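Local structure of tryptophanyl-tRNA synthetase (Cryptosporidium parvum Iowa II, 3HV0) at residues P109-L114 / L151-T156; E86-G91 / K140-C145; I161-P166 / S209-F214; K46-F51 / F96-Y101. The protein probably joins tryptophan to tRNA(Trp) using ATP, this chain being the C-terminal part with the class I synthetase core, which holds a bound tryptophan. All blocks are in the same frame, centred on the assembly; numbering follows the deposited sequence.

Following the chain from the N terminus, 46-51 comes first and packs on the later helix 93-106. This is contact 4, and it closes the first loop. Contact 2 opens inside that loop, at 86-91, and closes on 140-145, on helix 128-143, so contacts 4 and 2 cross. Contact 1 starts at 109-114, after contact 4 has closed, and crosses contact 2 by pairing with 151-156. Contact 3 follows in series, joining helix 157-174 to 209-214. Ile112, Leu114 and Ile154 of contact 1 pack on contact 2, and Phe210 of contact 3 lies against Val111, Phe153 and Phe155. The central sheet thus has contacts on both of its faces.

Contact 1: residues P109-L114 / L151-T156; sequences PLVIQL and LTFIFT
Ile112 and Ile154 lie side by side on one face of two parallel strands, pointing the same way. The methyls of this face interlock in a row. Thr152 CG2 fits between Leu110 CD2, at 3.8 Å, and Ile112 CD1, at 3.9 Å. Ile112 CD1 in turn sits in the hollow between Thr152 CG2 and Ile154 CG1. Ile154 CG2 then presses on Leu114 CD1 at 3.4 Å, a tight fit. Helices 93-106 and 128-143 cover this face.

The other face is filled by rings. Phe155 CG lies between its own backbone N and carbonyl carbon (chi1 64°), and the ring leans over the neighbouring strand. Gln113 CA packs under one ring face, 4.1 Å from the centroid, in a CH-pi contact. Val111 forks between two ring edges, CG1 at Phe155 CE1 and CG2 at Phe153 CD2.

Five backbone bonds join the strands, from Leu110 N to Leu151 O at one end to Leu114 N to Phe155 O, 2.8 Å, at the other. Within this chain strand 152-156 is an outer strand of the sheet, in the Rossmann-type fold of class I synthetases. Gln113 belongs to the tryptophan pocket. Its amide is bonded to Asn157, Tyr78 and Val200. The Phe155 ring packs on the aliphatic CB and CG of Gln113. The pair is thus mostly apolar, with the amide of Gln113, held by three polar partners, set in it beside the bound tryptophan.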
loop_
_atom_site.group_PDB
_atom_site.type_symbol
_atom_site.label_atom_id
_atom_site.label_comp_id
_atom_site.label_asym_id
_atom_site.label_seq_id
_atom_site.Cartn_x
_atom_site.Cartn_y
_atom_site.Cartn_z
ATOM N N PRO A 109 18.975 -11.126 15.073
ATOM C CA PRO A 109 18.452 -9.829 14.621
ATOM C C PRO A 109 17.017 -9.670 14.982
ATOM O O PRO A 109 16.326 -10.676 15.078
ATOM C CB PRO A 109 18.582 -9.887 13.094
ATOM C CG PRO A 109 19.632 -10.877 12.834
ATOM C CD PRO A 109 19.563 -11.888 13.957
ATOM N N LEU A 110 16.580 -8.419 15.157
ATOM C CA LEU A 110 15.183 -8.082 15.470
ATOM C C LEU A 110 14.701 -6.977 14.559
ATOM O O LEU A 110 15.470 -6.111 14.164
ATOM C CB LEU A 110 15.048 -7.631 16.940
ATOM C CG LEU A 110 13.789 -6.871 17.406
ATOM C CD1 LEU A 110 12.600 -7.781 17.440
ATOM C CD2 LEU A 110 14.052 -6.262 18.779
ATOM N N VAL A 111 13.404 -7.004 14.286
ATOM C CA VAL A 111 12.744 -6.128 13.339
ATOM C C VAL A 111 11.446 -5.646 14.015
ATOM O O VAL A 111 10.729 -6.477 14.521
ATOM C CB VAL A 111 12.468 -6.954 12.044
ATOM C CG1 VAL A 111 11.033 -6.792 11.570
ATOM C CG2 VAL A 111 13.514 -6.630 10.951
ATOM N N ILE A 112 11.186 -4.330 14.090
ATOM C CA ILE A 112 10.068 -3.770 14.852
ATOM C C ILE A 112 9.223 -2.754 14.010
ATOM O O ILE A 112 9.748 -1.753 13.541
ATOM C CB ILE A 112 10.561 -3.059 16.117
ATOM C CG1 ILE A 112 11.433 -3.998 16.985
ATOM C CG2 ILE A 112 9.419 -2.587 16.948
ATOM C CD1 ILE A 112 11.976 -3.380 18.268
ATOM N N GLN A 113 7.916 -2.997 13.872
ATOM C CA GLN A 113 7.052 -2.199 13.000
ATOM C C GLN A 113 6.145 -1.233 13.779
ATOM O O GLN A 113 5.331 -1.654 14.614
ATOM C CB GLN A 113 6.173 -3.126 12.149
ATOM C CG GLN A 113 5.158 -2.396 11.267
ATOM C CD GLN A 113 4.227 -3.347 10.499
ATOM O OE1 GLN A 113 3.590 -4.209 11.093
ATOM N NE2 GLN A 113 4.154 -3.188 9.182
ATOM N N LEU A 114 6.298 0.059 13.541
ATOM C CA LEU A 114 5.384 1.002 14.135
ATOM C C LEU A 114 4.280 1.296 13.118
ATOM O O LEU A 114 4.534 1.851 12.068
ATOM C CB LEU A 114 6.135 2.236 14.596
ATOM C CG LEU A 114 6.858 1.861 15.900
ATOM C CD1 LEU A 114 8.356 2.155 15.869
ATOM C CD2 LEU A 114 6.142 2.504 17.071
ATOM N N LEU A 151 21.768 -5.134 16.372
ATOM C CA LEU A 151 20.892 -6.270 16.083
ATOM C C LEU A 151 19.444 -5.890 15.860
ATOM O O LEU A 151 18.616 -6.773 15.627
ATOM C CB LEU A 151 20.967 -7.300 17.220
ATOM C CG LEU A 151 22.173 -8.245 17.194
ATOM C CD1 LEU A 151 22.101 -9.160 18.403
ATOM C CD2 LEU A 151 22.236 -9.050 15.876
ATOM N N THR A 152 19.115 -4.599 15.910
ATOM C CA THR A 152 17.713 -4.189 15.873
ATOM C C THR A 152 17.440 -3.168 14.794
ATOM O O THR A 152 18.155 -2.168 14.707
ATOM C CB THR A 152 17.278 -3.555 17.212
ATOM O OG1 THR A 152 17.599 -4.437 18.282
ATOM C CG2 THR A 152 15.769 -3.260 17.219
ATOM N N PHE A 153 16.374 -3.407 14.020
ATOM C CA PHE A 153 15.920 -2.483 12.996
ATOM C C PHE A 153 14.483 -2.072 13.283
ATOM O O PHE A 153 13.573 -2.891 13.266
ATOM C CB PHE A 153 16.060 -3.102 11.588
ATOM C CG PHE A 153 15.405 -2.289 10.511
ATOM C CD1 PHE A 153 15.762 -0.975 10.316
ATOM C CD2 PHE A 153 14.394 -2.823 9.722
ATOM C CE1 PHE A 153 15.134 -0.205 9.347
ATOM C CE2 PHE A 153 13.771 -2.051 8.735
ATOM C CZ PHE A 153 14.154 -0.743 8.553
ATOM N N ILE A 154 14.278 -0.791 13.555
ATOM C CA ILE A 154 12.953 -0.263 13.863
ATOM C C ILE A 154 12.528 0.624 12.696
ATOM O O ILE A 154 13.382 1.245 12.054
ATOM C CB ILE A 154 12.962 0.543 15.180
ATOM C CG1 ILE A 154 13.710 -0.254 16.270
ATOM C CG2 ILE A 154 11.519 0.933 15.603
ATOM C CD1 ILE A 154 13.709 0.375 17.683
ATOM N N PHE A 155 11.222 0.666 12.415
ATOM C CA PHE A 155 10.718 1.435 11.301
ATOM C C PHE A 155 9.218 1.721 11.409
ATOM O O PHE A 155 8.453 0.946 12.012
ATOM C CB PHE A 155 10.985 0.681 9.986
ATOM C CG PHE A 155 10.250 -0.633 9.869
ATOM C CD1 PHE A 155 10.817 -1.811 10.342
ATOM C CD2 PHE A 155 8.985 -0.687 9.281
ATOM C CE1 PHE A 155 10.141 -3.007 10.232
ATOM C CE2 PHE A 155 8.305 -1.873 9.181
ATOM C CZ PHE A 155 8.886 -3.041 9.661
ATOM N N THR A 156 8.796 2.826 10.800
ATOM C CA THR A 156 7.376 3.111 10.662
ATOM C C THR A 156 6.903 2.675 9.282
ATOM O O THR A 156 7.660 2.733 8.315
ATOM C CB THR A 156 7.052 4.615 10.823
ATOM O OG1 THR A 156 7.318 5.327 9.598
ATOM C CG2 THR A 156 7.805 5.225 12.006
#

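Contact 2: residues E86-G91 / K140-C145; sequences ESLHVG and KDIIAC
Leu88 and Asp141 meet just before the HIGH-type signature of class I synthetases, which here reads HVGH at 89-92. The signature lies in the loop between strand 76-81 and helix 93-106. Asp141 lies on helix 128-143 and points its carboxylate at this loop. It has the largest area buried by the contact, followed by Leu88 and then Ile142.

Leu88 N donates to Asp141 OD1 at 3.2 Å. The bond is fairly straight, 158° at the hydrogen, but the donor stands above the carboxylate plane, 35° out of it. The Leu88 and Asp141 side chains run antiparallel past one another. Leu88 CD1 comes beside the acceptor oxygen, 3.8 Å from Asp141 OD1. Ser87 CA also lies against that oxygen. Asp141 OD2 has a different partner and forms a salt bridge with Arg366 of helix 344-367. The two oxygens thus link the signature loop to helix 344-367 through one buried carboxylate. The nearby arginine would be expected to favour the charged form of Asp141.

The loop is also held by backbone bonds, Leu88 with Val278 and Val90 with Ile276. Ile142 completes the apolar part of the contact. Its side chain lies roughly perpendicular to that of Leu88, and Leu88 CD2 touches Ile142 CG1 at 4.0 Å.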
loop_
_atom_site.group_PDB
_atom_site.type_symbol
_atom_site.label_atom_id
_atom_site.label_comp_id
_atom_site.label_asym_id
_atom_site.label_seq_id
_atom_site.Cartn_x
_atom_site.Cartn_y
_atom_site.Cartn_z
ATOM N N GLU A 86 0.814 8.739 22.762
ATOM C CA GLU A 86 2.175 9.259 22.733
ATOM C C GLU A 86 3.130 8.414 23.570
ATOM O O GLU A 86 4.319 8.325 23.237
ATOM C CB GLU A 86 2.225 10.712 23.190
ATOM C CG GLU A 86 3.442 11.442 22.639
ATOM C CD GLU A 86 3.519 12.889 23.068
ATOM O OE1 GLU A 86 2.783 13.720 22.483
ATOM O OE2 GLU A 86 4.342 13.186 23.972
ATOM N N SER A 87 2.615 7.790 24.632
ATOM C CA SER A 87 3.419 6.901 25.465
ATOM C C SER A 87 2.867 5.473 25.512
ATOM O O SER A 87 1.677 5.233 25.372
ATOM C CB SER A 87 3.520 7.466 26.876
ATOM O OG SER A 87 4.479 6.730 27.615
ATOM N N LEU A 88 3.758 4.515 25.691
ATOM C CA LEU A 88 3.366 3.113 25.814
ATOM C C LEU A 88 2.779 2.859 27.199
ATOM O O LEU A 88 3.267 3.420 28.185
ATOM C CB LEU A 88 4.567 2.196 25.575
ATOM C CG LEU A 88 4.756 1.734 24.111
ATOM C CD1 LEU A 88 4.751 2.899 23.107
ATOM C CD2 LEU A 88 6.024 0.898 23.971
ATOM N N HIS A 89 1.727 2.030 27.269
ATOM C CA HIS A 89 1.237 1.530 28.570
ATOM C C HIS A 89 2.291 0.565 29.093
ATOM O O HIS A 89 3.133 0.070 28.334
ATOM C CB HIS A 89 -0.098 0.781 28.469
ATOM C CG HIS A 89 -1.189 1.543 27.776
ATOM N ND1 HIS A 89 -1.943 1.002 26.755
ATOM C CD2 HIS A 89 -1.667 2.796 27.967
ATOM C CE1 HIS A 89 -2.835 1.890 26.343
ATOM N NE2 HIS A 89 -2.688 2.989 27.061
ATOM N N VAL A 90 2.248 0.280 30.384
ATOM C CA VAL A 90 3.158 -0.702 30.950
ATOM C C VAL A 90 2.812 -2.099 30.425
ATOM O O VAL A 90 3.690 -2.974 30.340
ATOM C CB VAL A 90 3.145 -0.654 32.493
ATOM C CG1 VAL A 90 4.154 -1.619 33.083
ATOM C CG2 VAL A 90 3.466 0.755 32.968
ATOM N N GLY A 91 1.543 -2.288 30.040
ATOM C CA GLY A 91 1.082 -3.560 29.489
ATOM C C GLY A 91 1.794 -3.854 28.189
ATOM O O GLY A 91 2.153 -4.993 27.904
ATOM N N LYS A 140 11.263 5.821 21.151
ATOM C CA LYS A 140 12.094 6.139 22.305
ATOM C C LYS A 140 11.788 5.213 23.489
ATOM O O LYS A 140 12.705 4.706 24.158
ATOM C CB LYS A 140 11.905 7.605 22.736
ATOM C CG LYS A 140 12.340 8.634 21.712
ATOM C CD LYS A 140 11.957 10.050 22.129
ATOM C CE LYS A 140 12.801 11.074 21.368
ATOM N NZ LYS A 140 12.399 12.493 21.605
ATOM N N ASP A 141 10.505 5.014 23.762
ATOM C CA ASP A 141 10.103 4.073 24.799
ATOM C C ASP A 141 10.577 2.676 24.428
ATOM O O ASP A 141 10.958 1.898 25.286
ATOM C CB ASP A 141 8.581 4.011 24.936
ATOM C CG ASP A 141 7.954 5.317 25.363
ATOM O OD1 ASP A 141 6.754 5.513 25.049
ATOM O OD2 ASP A 141 8.627 6.131 26.020
ATOM N N ILE A 142 10.500 2.343 23.139
ATOM C CA ILE A 142 10.884 1.007 22.694
ATOM C C ILE A 142 12.389 0.822 22.870
ATOM O O ILE A 142 12.820 -0.176 23.454
ATOM C CB ILE A 142 10.418 0.710 21.262
ATOM C CG1 ILE A 142 8.901 0.517 21.262
ATOM C CG2 ILE A 142 11.105 -0.549 20.703
ATOM C CD1 ILE A 142 8.259 0.499 19.905
ATOM N N ILE A 143 13.172 1.800 22.424
ATOM C CA ILE A 143 14.642 1.741 22.554
ATOM C C ILE A 143 15.073 1.743 24.025
ATOM O O ILE A 143 16.092 1.140 24.392
ATOM C CB ILE A 143 15.323 2.903 21.801
ATOM C CG1 ILE A 143 15.107 2.752 20.293
ATOM C CG2 ILE A 143 16.819 2.964 22.100
ATOM C CD1 ILE A 143 15.240 4.040 19.532
ATOM N N ALA A 144 14.278 2.402 24.865
ATOM C CA ALA A 144 14.545 2.446 26.311
ATOM C C ALA A 144 14.500 1.076 27.007
ATOM O O ALA A 144 14.870 0.981 28.157
ATOM C CB ALA A 144 13.585 3.432 27.006
ATOM N N CYS A 145 14.035 0.031 26.325
ATOM C CA CYS A 145 14.058 -1.334 26.870
ATOM C C CYS A 145 15.434 -2.012 26.766
ATOM O O CYS A 145 15.624 -3.142 27.234
ATOM C CB CYS A 145 13.016 -2.203 26.159
ATOM S SG CYS A 145 11.233 -1.648 26.280
#

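Contact 3: residues I161-P166 / S209-F214; sequences IAELYP and SFPHIF
Glu163 turns toward His212 by a bend in its chain. CG is anti to the carbonyl carbon (chi1 -66°), and a bend at chi2 (-75°) places CD near the imidazole, with Glu163 CD 3.7 Å from His212 NE2.

His212 NE2 donates to Glu163 OE2 at 3.2 Å. The bond is bent. The donor stands well above the carboxylate plane, 57° out of it, and the oxygen in turn is tilted out of the imidazole plane. The carboxylate and the ring are steeply inclined to each other, and the two side chains cross at about a right angle. The carboxylate could favour a protonated imidazole, but His212 is exposed and the effect is probably modest.

The second carboxylate oxygen rests on a proline ring: Glu163 OE1 lies 3.2 Å from Pro211 CG and 3.6 Å from Pro211 CD. Deeper in the contact, Leu164 CD2 packs on Ser209 CB at 3.7 Å. The same methyl is 4.0 Å from Ser209 OG. That hydroxyl is bonded to Asp167, one turn further along the helix from Glu163 and Leu164.

Other residues of helix 157-174 face the second subunit, where Tyr165 OH bonds to Asp117 of that subunit. The arrangement is a surface histidine-carboxylate bond above a small apolar contact. It ties a dimer-interface helix of the class I catalytic domain to the short helix 211-214.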
loop_
_atom_site.group_PDB
_atom_site.type_symbol
_atom_site.label_atom_id
_atom_site.label_comp_id
_atom_site.label_asym_id
_atom_site.label_seq_id
_atom_site.Cartn_x
_atom_site.Cartn_y
_atom_site.Cartn_z
ATOM N N ILE A 161 7.310 1.568 3.715
ATOM C CA ILE A 161 6.249 0.934 2.953
ATOM C C ILE A 161 6.726 0.366 1.606
ATOM O O ILE A 161 6.292 -0.706 1.191
ATOM C CB ILE A 161 5.036 1.909 2.736
ATOM C CG1 ILE A 161 3.897 1.175 2.034
ATOM C CG2 ILE A 161 5.425 3.151 1.960
ATOM C CD1 ILE A 161 3.333 0.051 2.851
ATOM N N ALA A 162 7.617 1.088 0.931
ATOM C CA ALA A 162 8.104 0.689 -0.379
ATOM C C ALA A 162 8.867 -0.593 -0.323
ATOM O O ALA A 162 8.746 -1.418 -1.212
ATOM C CB ALA A 162 8.991 1.775 -0.963
ATOM N N GLU A 163 9.679 -0.770 0.712
ATOM C CA GLU A 163 10.372 -2.050 0.905
ATOM C C GLU A 163 9.380 -3.187 1.191
ATOM O O GLU A 163 9.621 -4.313 0.791
ATOM C CB GLU A 163 11.402 -1.942 2.014
ATOM C CG GLU A 163 12.571 -1.001 1.691
ATOM C CD GLU A 163 13.570 -1.577 0.709
ATOM O OE1 GLU A 163 13.645 -2.819 0.564
ATOM O OE2 GLU A 163 14.313 -0.777 0.099
ATOM N N LEU A 164 8.274 -2.904 1.871
ATOM C CA LEU A 164 7.254 -3.941 2.131
ATOM C C LEU A 164 6.294 -4.188 0.949
ATOM O O LEU A 164 5.676 -5.265 0.844
ATOM C CB LEU A 164 6.418 -3.583 3.374
ATOM C CG LEU A 164 7.206 -3.502 4.707
ATOM C CD1 LEU A 164 6.302 -3.028 5.831
ATOM C CD2 LEU A 164 7.869 -4.831 5.041
ATOM N N TYR A 165 6.180 -3.211 0.049
ATOM C CA TYR A 165 5.127 -3.254 -0.952
ATOM C C TYR A 165 5.139 -4.545 -1.783
ATOM O O TYR A 165 4.076 -5.098 -2.043
ATOM C CB TYR A 165 5.168 -2.017 -1.857
ATOM C CG TYR A 165 3.861 -1.688 -2.576
ATOM C CD1 TYR A 165 2.631 -1.994 -2.029
ATOM C CD2 TYR A 165 3.871 -1.008 -3.782
ATOM C CE1 TYR A 165 1.444 -1.661 -2.679
ATOM C CE2 TYR A 165 2.673 -0.677 -4.452
ATOM C CZ TYR A 165 1.469 -1.012 -3.884
ATOM O OH TYR A 165 0.271 -0.693 -4.503
ATOM N N PRO A 166 6.318 -5.047 -2.186
ATOM C CA PRO A 166 6.259 -6.255 -3.019
ATOM C C PRO A 166 5.619 -7.449 -2.321
ATOM O O PRO A 166 4.814 -8.145 -2.923
ATOM C CB PRO A 166 7.737 -6.529 -3.352
ATOM C CG PRO A 166 8.379 -5.208 -3.280
ATOM C CD PRO A 166 7.678 -4.491 -2.153
ATOM N N SER A 209 11.162 -9.426 2.934
ATOM C CA SER A 209 10.785 -8.013 3.181
ATOM C C SER A 209 11.888 -7.143 3.777
ATOM O O SER A 209 11.669 -5.951 4.031
ATOM C CB SER A 209 9.562 -7.946 4.062
ATOM O OG SER A 209 8.447 -8.395 3.328
ATOM N N PHE A 210 13.060 -7.739 4.002
ATOM C CA PHE A 210 14.223 -7.016 4.515
ATOM C C PHE A 210 15.453 -7.394 3.703
ATOM O O PHE A 210 16.346 -8.064 4.207
ATOM C CB PHE A 210 14.452 -7.313 6.010
ATOM C CG PHE A 210 13.303 -6.927 6.879
ATOM C CD1 PHE A 210 13.149 -5.612 7.296
ATOM C CD2 PHE A 210 12.349 -7.858 7.248
ATOM C CE1 PHE A 210 12.076 -5.235 8.090
ATOM C CE2 PHE A 210 11.275 -7.478 8.036
ATOM C CZ PHE A 210 11.140 -6.169 8.458
ATOM N N PRO A 211 15.494 -6.965 2.428
ATOM C CA PRO A 211 16.653 -7.258 1.578
ATOM C C PRO A 211 17.996 -6.747 2.139
ATOM O O PRO A 211 19.023 -7.398 1.930
ATOM C CB PRO A 211 16.303 -6.561 0.254
ATOM C CG PRO A 211 15.267 -5.564 0.598
ATOM C CD PRO A 211 14.506 -6.133 1.729
ATOM N N HIS A 212 17.980 -5.623 2.867
ATOM C CA HIS A 212 19.218 -4.993 3.344
ATOM C C HIS A 212 19.783 -5.604 4.625
ATOM O O HIS A 212 20.814 -5.136 5.108
ATOM C CB HIS A 212 19.066 -3.479 3.539
ATOM C CG HIS A 212 18.464 -2.768 2.370
ATOM N ND1 HIS A 212 18.900 -2.947 1.076
ATOM C CD2 HIS A 212 17.448 -1.874 2.306
ATOM C CE1 HIS A 212 18.168 -2.201 0.261
ATOM N NE2 HIS A 212 17.279 -1.537 0.983
ATOM N N ILE A 213 19.137 -6.628 5.179
ATOM C CA ILE A 213 19.810 -7.489 6.173
ATOM C C ILE A 213 19.981 -8.935 5.728
ATOM O O ILE A 213 21.040 -9.528 5.962
ATOM C CB ILE A 213 19.148 -7.480 7.581
ATOM C CG1 ILE A 213 17.730 -6.937 7.555
ATOM C CG2 ILE A 213 19.926 -6.617 8.505
ATOM C CD1 ILE A 213 17.213 -6.585 8.939
ATOM N N PHE A 214 18.944 -9.518 5.118
ATOM C CA PHE A 214 18.987 -10.958 4.773
ATOM C C PHE A 214 19.444 -11.228 3.353
ATOM O O PHE A 214 19.748 -12.377 3.007
ATOM C CB PHE A 214 17.647 -11.620 5.057
ATOM C CG PHE A 214 17.160 -11.378 6.452
ATOM C CD1 PHE A 214 15.989 -10.662 6.680
ATOM C CD2 PHE A 214 17.910 -11.812 7.540
ATOM C CE1 PHE A 214 15.559 -10.418 7.973
ATOM C CE2 PHE A 214 17.478 -11.576 8.836
ATOM C CZ PHE A 214 16.306 -10.886 9.055
#

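Contact 4: residues K46-F51 / F96-Y101; sequences KAHHFF and FLFTKY
His48 CB sits over the centre of one face of the Tyr101 ring, 3.3 Å from the centroid, in a close CH-pi contact. The His48 ring itself lies obliquely to that of Tyr101. One of its faces receives the edge of Phe98 in an offset edge-to-face pair, with the planes at 85°. Phe98 also turns an edge to the face of Phe51, where Phe98 CZ comes within 3.5 Å of Phe51 CZ. Tyr101 CE2 meets the Phe51 ring at its edge, 3.9 Å from Phe51 CE2. Phe50 packs beside Phe98, with Phe98 CD1 3.6 Å from Phe50 CD2. The four rings of His48, Phe51, Phe98 and Tyr101 form an aromatic cluster.

His48 CG is anti to the backbone N (chi1 -163°). His48 ND1 accepts from Phe50 N at 3.2 Å and caps the short, weakly bonded helix at about 49-51, with His48 at the N-cap. His48 CE1 lies over the centre of the Phe50 ring. Tyr101 OH takes a weak bond from His48 N at 3.3 Å.

Outside the contact, Phe56 stacks on Phe98, and Ile252 of strand 250-254 touches Phe51 and Phe98. The cluster joins the 46-51 segment to helix 93-106, the helix that follows the HIGH-type signature. Because ND1 is the acceptor of the cap, His48 is probably neutral with its proton on NE2. The contact rests mainly on aromatic packing, with few polar bonds.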
loop_
_atom_site.group_PDB
_atom_site.type_symbol
_atom_site.label_atom_id
_atom_site.label_comp_id
_atom_site.label_asym_id
_atom_site.label_seq_id
_atom_site.Cartn_x
_atom_site.Cartn_y
_atom_site.Cartn_z
ATOM N N LYS A 46 19.062 -19.335 32.096
ATOM C CA LYS A 46 17.845 -19.758 32.788
ATOM C C LYS A 46 16.665 -19.027 32.127
ATOM O O LYS A 46 16.841 -17.960 31.539
ATOM C CB LYS A 46 17.965 -19.482 34.303
ATOM C CG LYS A 46 16.747 -18.823 34.956
ATOM C CD LYS A 46 16.970 -18.593 36.450
ATOM C CE LYS A 46 16.731 -19.858 37.262
ATOM N NZ LYS A 46 15.284 -20.236 37.321
ATOM N N ALA A 47 15.482 -19.624 32.197
ATOM C CA ALA A 47 14.345 -19.165 31.389
ATOM C C ALA A 47 13.756 -17.901 31.971
ATOM O O ALA A 47 13.664 -17.739 33.188
ATOM C CB ALA A 47 13.270 -20.240 31.289
ATOM N N HIS A 48 13.350 -17.007 31.086
ATOM C CA HIS A 48 12.668 -15.812 31.511
ATOM C C HIS A 48 11.405 -16.215 32.243
ATOM O O HIS A 48 10.734 -17.168 31.848
ATOM C CB HIS A 48 12.317 -14.951 30.320
ATOM C CG HIS A 48 11.976 -13.546 30.676
ATOM N ND1 HIS A 48 10.695 -13.146 30.982
ATOM C CD2 HIS A 48 12.748 -12.439 30.763
ATOM C CE1 HIS A 48 10.686 -11.847 31.225
ATOM N NE2 HIS A 48 11.922 -11.395 31.107
ATOM N N HIS A 49 11.089 -15.498 33.316
ATOM C CA HIS A 49 9.927 -15.837 34.128
ATOM C C HIS A 49 8.563 -15.742 33.403
ATOM O O HIS A 49 7.628 -16.412 33.824
ATOM C CB HIS A 49 9.925 -15.060 35.465
ATOM C CG HIS A 49 9.875 -13.571 35.312
ATOM N ND1 HIS A 49 10.999 -12.808 35.087
ATOM C CD2 HIS A 49 8.835 -12.707 35.357
ATOM C CE1 HIS A 49 10.654 -11.537 34.998
ATOM N NE2 HIS A 49 9.347 -11.450 35.163
ATOM N N PHE A 50 8.425 -14.989 32.309
ATOM C CA PHE A 50 7.143 -15.041 31.574
ATOM C C PHE A 50 6.803 -16.454 31.082
ATOM O O PHE A 50 5.663 -16.731 30.687
ATOM C CB PHE A 50 7.086 -14.071 30.380
ATOM C CG PHE A 50 7.182 -12.617 30.760
ATOM C CD1 PHE A 50 6.870 -12.172 32.043
ATOM C CD2 PHE A 50 7.593 -11.685 29.835
ATOM C CE1 PHE A 50 6.989 -10.846 32.371
ATOM C CE2 PHE A 50 7.691 -10.357 30.171
ATOM C CZ PHE A 50 7.394 -9.940 31.437
ATOM N N PHE A 51 7.790 -17.335 31.076
ATOM C CA PHE A 51 7.547 -18.710 30.725
ATOM C C PHE A 51 6.935 -19.409 31.925
ATOM O O PHE A 51 5.804 -19.897 31.845
ATOM C CB PHE A 51 8.844 -19.402 30.340
ATOM C CG PHE A 51 9.311 -19.131 28.919
ATOM C CD1 PHE A 51 8.600 -19.621 27.833
ATOM C CD2 PHE A 51 10.511 -18.466 28.680
ATOM C CE1 PHE A 51 9.058 -19.436 26.562
ATOM C CE2 PHE A 51 10.967 -18.282 27.403
ATOM C CZ PHE A 51 10.244 -18.768 26.349
ATOM N N PHE A 96 7.642 -6.441 24.549
ATOM C CA PHE A 96 8.949 -5.827 24.278
ATOM C C PHE A 96 10.053 -6.303 25.242
ATOM O O PHE A 96 11.150 -6.661 24.797
ATOM C CB PHE A 96 8.849 -4.297 24.240
ATOM C CG PHE A 96 8.267 -3.778 22.951
ATOM C CD1 PHE A 96 9.029 -3.732 21.807
ATOM C CD2 PHE A 96 6.942 -3.405 22.871
ATOM C CE1 PHE A 96 8.494 -3.308 20.618
ATOM C CE2 PHE A 96 6.408 -2.969 21.688
ATOM C CZ PHE A 96 7.179 -2.915 20.563
ATOM N N LEU A 97 9.757 -6.315 26.537
ATOM C CA LEU A 97 10.683 -6.856 27.533
ATOM C C LEU A 97 11.009 -8.327 27.252
ATOM O O LEU A 97 12.149 -8.770 27.404
ATOM C CB LEU A 97 10.135 -6.694 28.957
ATOM C CG LEU A 97 10.067 -5.289 29.585
ATOM C CD1 LEU A 97 9.697 -5.397 31.077
ATOM C CD2 LEU A 97 11.342 -4.478 29.417
ATOM N N PHE A 98 10.014 -9.083 26.807
ATOM C CA PHE A 98 10.224 -10.499 26.471
ATOM C C PHE A 98 11.118 -10.707 25.234
ATOM O O PHE A 98 12.013 -11.553 25.230
ATOM C CB PHE A 98 8.889 -11.182 26.257
ATOM C CG PHE A 98 8.993 -12.655 26.144
ATOM C CD1 PHE A 98 9.338 -13.415 27.250
ATOM C CD2 PHE A 98 8.758 -13.287 24.934
ATOM C CE1 PHE A 98 9.447 -14.787 27.163
ATOM C CE2 PHE A 98 8.845 -14.645 24.821
ATOM C CZ PHE A 98 9.188 -15.416 25.945
ATOM N N THR A 99 10.880 -9.914 24.201
ATOM C CA THR A 99 11.715 -9.920 23.010
ATOM C C THR A 99 13.185 -9.546 23.259
ATOM O O THR A 99 14.088 -10.073 22.613
ATOM C CB THR A 99 11.184 -8.920 22.009
ATOM O OG1 THR A 99 9.796 -9.201 21.740
ATOM C CG2 THR A 99 12.042 -8.980 20.727
ATOM N N LYS A 100 13.427 -8.598 24.157
ATOM C CA LYS A 100 14.798 -8.229 24.512
ATOM C C LYS A 100 15.472 -9.466 25.099
ATOM O O LYS A 100 16.586 -9.804 24.732
ATOM C CB LYS A 100 14.802 -7.075 25.532
ATOM C CG LYS A 100 16.127 -6.320 25.671
ATOM C CD LYS A 100 16.872 -6.724 26.928
ATOM C CE LYS A 100 18.271 -6.049 27.053
ATOM N NZ LYS A 100 19.145 -6.298 25.860
ATOM N N TYR A 101 14.762 -10.150 25.987
ATOM C CA TYR A 101 15.279 -11.365 26.593
ATOM C C TYR A 101 15.590 -12.398 25.494
ATOM O O TYR A 101 16.639 -13.061 25.525
ATOM C CB TYR A 101 14.296 -11.944 27.618
ATOM C CG TYR A 101 14.484 -13.413 27.815
ATOM C CD1 TYR A 101 15.523 -13.898 28.612
ATOM C CD2 TYR A 101 13.655 -14.333 27.171
ATOM C CE1 TYR A 101 15.719 -15.263 28.785
ATOM C CE2 TYR A 101 13.845 -15.701 27.331
ATOM C CZ TYR A 101 14.886 -16.156 28.137
ATOM O OH TYR A 101 15.061 -17.505 28.315
HETATM O O HOH W 1 17.030 -18.733 29.038
#